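Local atomic coordinates of L0028 (Mitochondria associated protein) (Escherichia coli, PDB entry 3GCG), a protein that probably acts in infected host cells as a bacterial effector that activates Rho-family GTPases by promoting nucleotide exchange, and associates with mitochondria. Residues 136-139 and 140-144; 16-20 and 21-25. All blocks are in the same frame, centred on the assembly; numbering follows the deposited sequence.

Interaction 1 (136-139 and 140-144); sequences EQVS and QEIFE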
# COMPACT_ATOMS: atom_id res chain seq x y z
N GLU B 136 -1.63 6.87 -12.33
CA GLU B 136 -0.23 6.65 -12.65
C GLU B 136 0.29 7.81 -13.50
O GLU B 136 1.32 8.41 -13.19
CB GLU B 136 -0.06 5.33 -13.41
CG GLU B 136 1.37 5.04 -13.83
CD GLU B 136 2.30 4.74 -12.66
OE1 GLU B 136 3.52 5.00 -12.79
OE2 GLU B 136 1.82 4.22 -11.62
N GLN B 137 -0.44 8.13 -14.57
CA GLN B 137 -0.05 9.21 -15.48
C GLN B 137 0.08 10.59 -14.84
O GLN B 137 1.07 11.28 -15.06
CB GLN B 137 -1.04 9.32 -16.64
CG GLN B 137 -1.18 8.07 -17.48
CD GLN B 137 -1.93 8.31 -18.78
OE1 GLN B 137 -2.96 8.99 -18.80
NE2 GLN B 137 -1.42 7.75 -19.87
N VAL B 138 -0.93 10.99 -14.07
CA VAL B 138 -0.93 12.31 -13.45
C VAL B 138 0.07 12.50 -12.29
O VAL B 138 0.63 13.59 -12.13
CB VAL B 138 -2.36 12.68 -12.97
CG1 VAL B 138 -2.40 14.10 -12.48
CG2 VAL B 138 -3.33 12.51 -14.13
N SER B 139 0.30 11.46 -11.49
CA SER B 139 1.26 11.61 -10.40
C SER B 139 2.66 11.72 -10.98
O SER B 139 3.49 12.46 -10.47
CB SER B 139 1.18 10.44 -9.42
OG SER B 139 1.45 9.21 -10.05
N GLN B 140 2.93 11.00 -12.06
CA GLN B 140 4.25 11.08 -12.67
C GLN B 140 4.45 12.51 -13.16
O GLN B 140 5.53 13.08 -13.01
CB GLN B 140 4.38 10.12 -13.86
CG GLN B 140 5.72 10.25 -14.56
CD GLN B 140 5.84 9.35 -15.77
OE1 GLN B 140 5.76 8.13 -15.66
NE2 GLN B 140 6.03 9.95 -16.94
N GLU B 141 3.39 13.08 -13.74
CA GLU B 141 3.45 14.44 -14.24
C GLU B 141 3.62 15.41 -13.06
O GLU B 141 4.38 16.38 -13.16
CB GLU B 141 2.18 14.75 -15.04
CG GLU B 141 1.97 13.79 -16.22
CD GLU B 141 0.73 14.09 -17.06
OE1 GLU B 141 -0.38 14.17 -16.50
OE2 GLU B 141 0.87 14.22 -18.30
N ILE B 142 2.95 15.13 -11.95
CA ILE B 142 3.05 15.99 -10.77
C ILE B 142 4.42 15.89 -10.13
O ILE B 142 4.95 16.87 -9.61
CB ILE B 142 1.99 15.62 -9.72
CG1 ILE B 142 0.62 16.13 -10.18
CG2 ILE B 142 2.35 16.21 -8.36
CD1 ILE B 142 -0.50 15.87 -9.20
N PHE B 143 4.99 14.69 -10.18
CA PHE B 143 6.31 14.46 -9.62
C PHE B 143 7.39 15.22 -10.39
O PHE B 143 8.21 15.92 -9.80
CB PHE B 143 6.63 12.96 -9.66
CG PHE B 143 8.05 12.64 -9.27
CD1 PHE B 143 8.47 12.75 -7.94
CD2 PHE B 143 8.98 12.25 -10.24
CE1 PHE B 143 9.78 12.47 -7.58
CE2 PHE B 143 10.30 11.97 -9.89
CZ PHE B 143 10.71 12.08 -8.55
N GLU B 144 7.37 15.08 -11.71
CA GLU B 144 8.37 15.73 -12.56
C GLU B 144 8.33 17.25 -12.60
O GLU B 144 9.31 17.88 -12.96
CB GLU B 144 8.27 15.18 -13.99
CG GLU B 144 8.44 13.67 -14.04
CD GLU B 144 8.46 13.13 -15.45
OE1 GLU B 144 7.67 13.61 -16.30
OE2 GLU B 144 9.27 12.21 -15.72
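Four successive i to i+4 backbone hydrogen bonds join residues 136-139 to residues 140-143 within the long helix 124-146 of this all-helical IpaB/EvcA-family protein. They tighten along the chain. Gln140 N reaches Glu136 O at 3.3 Å, and Phe143 N reaches Ser139 O at 2.7 Å. Among the side chains, Glu141 makes the clearest contact with the turn before it. Its CG stands anti to its own carbonyl carbon (chi1 -58°), which lays the extended chain back along that turn. The modelled distance from CG to Gln137 O, 2.9 Å, is unusually short, and at this resolution the detail is doubtful. Farther out, OE1 sits 3.6 Å from Val138 CA and meets the CG2 branch of the same valine. Truncation to an alanine here would probably strip the CG-to-OE1 chain from Gln137 O and from the flank of Val138, while the backbone bond from residue 141 to Gln137 O stayed in place. Val138 and Ile142 lie on the buried side, packed against helices 20-32 and 99-105. Ser139 shares this burial, and its OG is satisfied within the helix by a bond to Ile135 O. At the start of the segment, Glu136 turns its carboxylate to Arg54 of helix 41-67 in a salt bridge. The helix thus offers its neighbours both an apolar strip and a charged position. Along the strip the apolar contact is between two methyls, Val138 CG1 and Ile142 CD1, 4.2 Å apart. The methylene CG1 of Ile142 lies 3.2 Å from Val138 O.

Interaction 2 (16-20 and 21-25); sequences FVINH and GKLTN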
# COMPACT_ATOMS: atom_id res chain seq x y z
N PHE B 16 -7.20 13.86 -22.41
CA PHE B 16 -7.83 14.83 -21.46
C PHE B 16 -6.78 15.83 -20.97
O PHE B 16 -5.58 15.59 -21.11
CB PHE B 16 -8.45 14.09 -20.27
CG PHE B 16 -7.43 13.46 -19.35
CD1 PHE B 16 -6.89 14.18 -18.29
CD2 PHE B 16 -6.98 12.16 -19.58
CE1 PHE B 16 -5.90 13.63 -17.48
CE2 PHE B 16 -5.99 11.60 -18.77
CZ PHE B 16 -5.46 12.33 -17.72
N VAL B 17 -7.24 16.93 -20.39
CA VAL B 17 -6.34 17.96 -19.88
C VAL B 17 -6.65 18.27 -18.43
O VAL B 17 -7.81 18.31 -18.02
CB VAL B 17 -6.44 19.27 -20.70
CG1 VAL B 17 -5.53 20.34 -20.11
CG2 VAL B 17 -6.07 19.01 -22.15
N ILE B 18 -5.60 18.50 -17.64
CA ILE B 18 -5.78 18.81 -16.24
C ILE B 18 -4.71 19.81 -15.84
O ILE B 18 -3.61 19.79 -16.38
CB ILE B 18 -5.70 17.52 -15.39
CG1 ILE B 18 -6.33 17.76 -14.02
CG2 ILE B 18 -4.26 17.06 -15.28
CD1 ILE B 18 -6.55 16.50 -13.22
N ASN B 19 -5.04 20.69 -14.90
CA ASN B 19 -4.10 21.71 -14.43
C ASN B 19 -3.25 21.14 -13.29
O ASN B 19 -3.61 21.25 -12.12
CB ASN B 19 -4.87 22.94 -13.93
CG ASN B 19 -3.96 24.08 -13.54
OD1 ASN B 19 -2.86 23.86 -13.05
ND2 ASN B 19 -4.43 25.31 -13.74
N HIS B 20 -2.11 20.55 -13.65
CA HIS B 20 -1.20 19.95 -12.68
C HIS B 20 -0.82 20.94 -11.57
O HIS B 20 -0.58 20.54 -10.43
CB HIS B 20 0.05 19.46 -13.40
CG HIS B 20 -0.25 18.51 -14.51
ND1 HIS B 20 -0.52 17.18 -14.30
CD2 HIS B 20 -0.41 18.72 -15.84
CE1 HIS B 20 -0.83 16.60 -15.44
NE2 HIS B 20 -0.77 17.51 -16.40
N GLY B 21 -0.78 22.22 -11.93
CA GLY B 21 -0.46 23.24 -10.95
C GLY B 21 -1.51 23.35 -9.87
O GLY B 21 -1.18 23.49 -8.69
N LYS B 22 -2.79 23.31 -10.25
CA LYS B 22 -3.87 23.39 -9.27
C LYS B 22 -3.87 22.15 -8.41
O LYS B 22 -4.13 22.21 -7.21
CB LYS B 22 -5.25 23.53 -9.95
CG LYS B 22 -5.55 24.94 -10.44
CD LYS B 22 -6.96 25.08 -10.99
CE LYS B 22 -7.27 26.55 -11.30
NZ LYS B 22 -8.64 26.77 -11.82
N LEU B 23 -3.58 21.01 -9.03
CA LEU B 23 -3.54 19.76 -8.28
C LEU B 23 -2.47 19.85 -7.21
O LEU B 23 -2.72 19.55 -6.04
CB LEU B 23 -3.23 18.58 -9.22
CG LEU B 23 -4.46 18.00 -9.92
CD1 LEU B 23 -4.05 17.02 -10.99
CD2 LEU B 23 -5.36 17.33 -8.88
N THR B 24 -1.27 20.28 -7.61
CA THR B 24 -0.15 20.40 -6.69
C THR B 24 -0.51 21.30 -5.52
O THR B 24 -0.16 21.00 -4.37
CB THR B 24 1.11 20.98 -7.39
OG1 THR B 24 1.56 20.08 -8.40
CG2 THR B 24 2.22 21.20 -6.38
N ASN B 25 -1.20 22.40 -5.79
CA ASN B 25 -1.59 23.31 -4.72
C ASN B 25 -2.55 22.64 -3.77
O ASN B 25 -2.52 22.88 -2.57
CB ASN B 25 -2.21 24.59 -5.29
CG ASN B 25 -1.17 25.58 -5.75
OD1 ASN B 25 -0.18 25.22 -6.39
ND2 ASN B 25 -1.37 26.85 -5.41
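Asn19 and Lys22 meet at the N-cap of helix 20-32, where the extended N-terminal arm turns into the helix. The capping bond comes first among the polar contacts. Asn19 OD1 accepts from Lys22 N at 2.9 Å, with an N-H...O angle of 150°. The donor stands above the amide plane and not on a lone pair. With CG anti to the backbone N (chi1 -175°), the Asn19 amide swings toward the first turn and brings OD1 to that N-H. The backbone adds its own bonds. Leu23 N gives a straight one to Asn19 O at 3.1 Å, in the carbonyl plane. Lys22 N makes a second, weak one to the same oxygen. His20 O takes two donors from Thr24: the backbone N at 2.9 Å and the hydroxyl OG1 at 3.0 Å. They reach it from opposite faces of its plane.

The remaining contacts are packing. Ile18 CD1 presses on Leu23 CD1 at 3.4 Å, tighter than usual for two methyls, and the two side chains cross at about a right angle. Ile18 CG2 covers one face of the His20 ring, offset toward its rim. The aliphatic carbons of Lys22 pass across the polar Asn19 amide, with CG 3.5 Å from ND2.

Tyr109 OH bonds to Asn19 N, which ties the arm to helix 108-118. The N-H groups at the start of a helix lack an acceptor one turn earlier in the helix. Asn19 OD1 serves Lys22 N in this way, and Thr24 OG1 spends its hydroxyl hydrogen inside the helix.

Interaction 2 comes first in the chain, at the start of helix 20-32. Interaction 1 lies much later, on helix 124-146. In space they are neighbours, with centres about 10 Å apart. The two helices pack directly against each other. Val138 CG1 lies 3.7 Å from Leu23 CD1, the same methyl that Ile18 presses. Ile142 CD1 lies 3.9 Å from Leu23 CB. Leu23 is therefore touched by Ile18 and by Val138 and Ile142 of helix 124-146. Glu141 OE1 is modelled implausibly close to His20 CE1, so that detail is doubtful. Thr24 OG1 has a weak bond to Asn146 ND2 at the end of helix 124-146. The N-terminal arm and the first turn of helix 20-32 thus pack on helix 124-146.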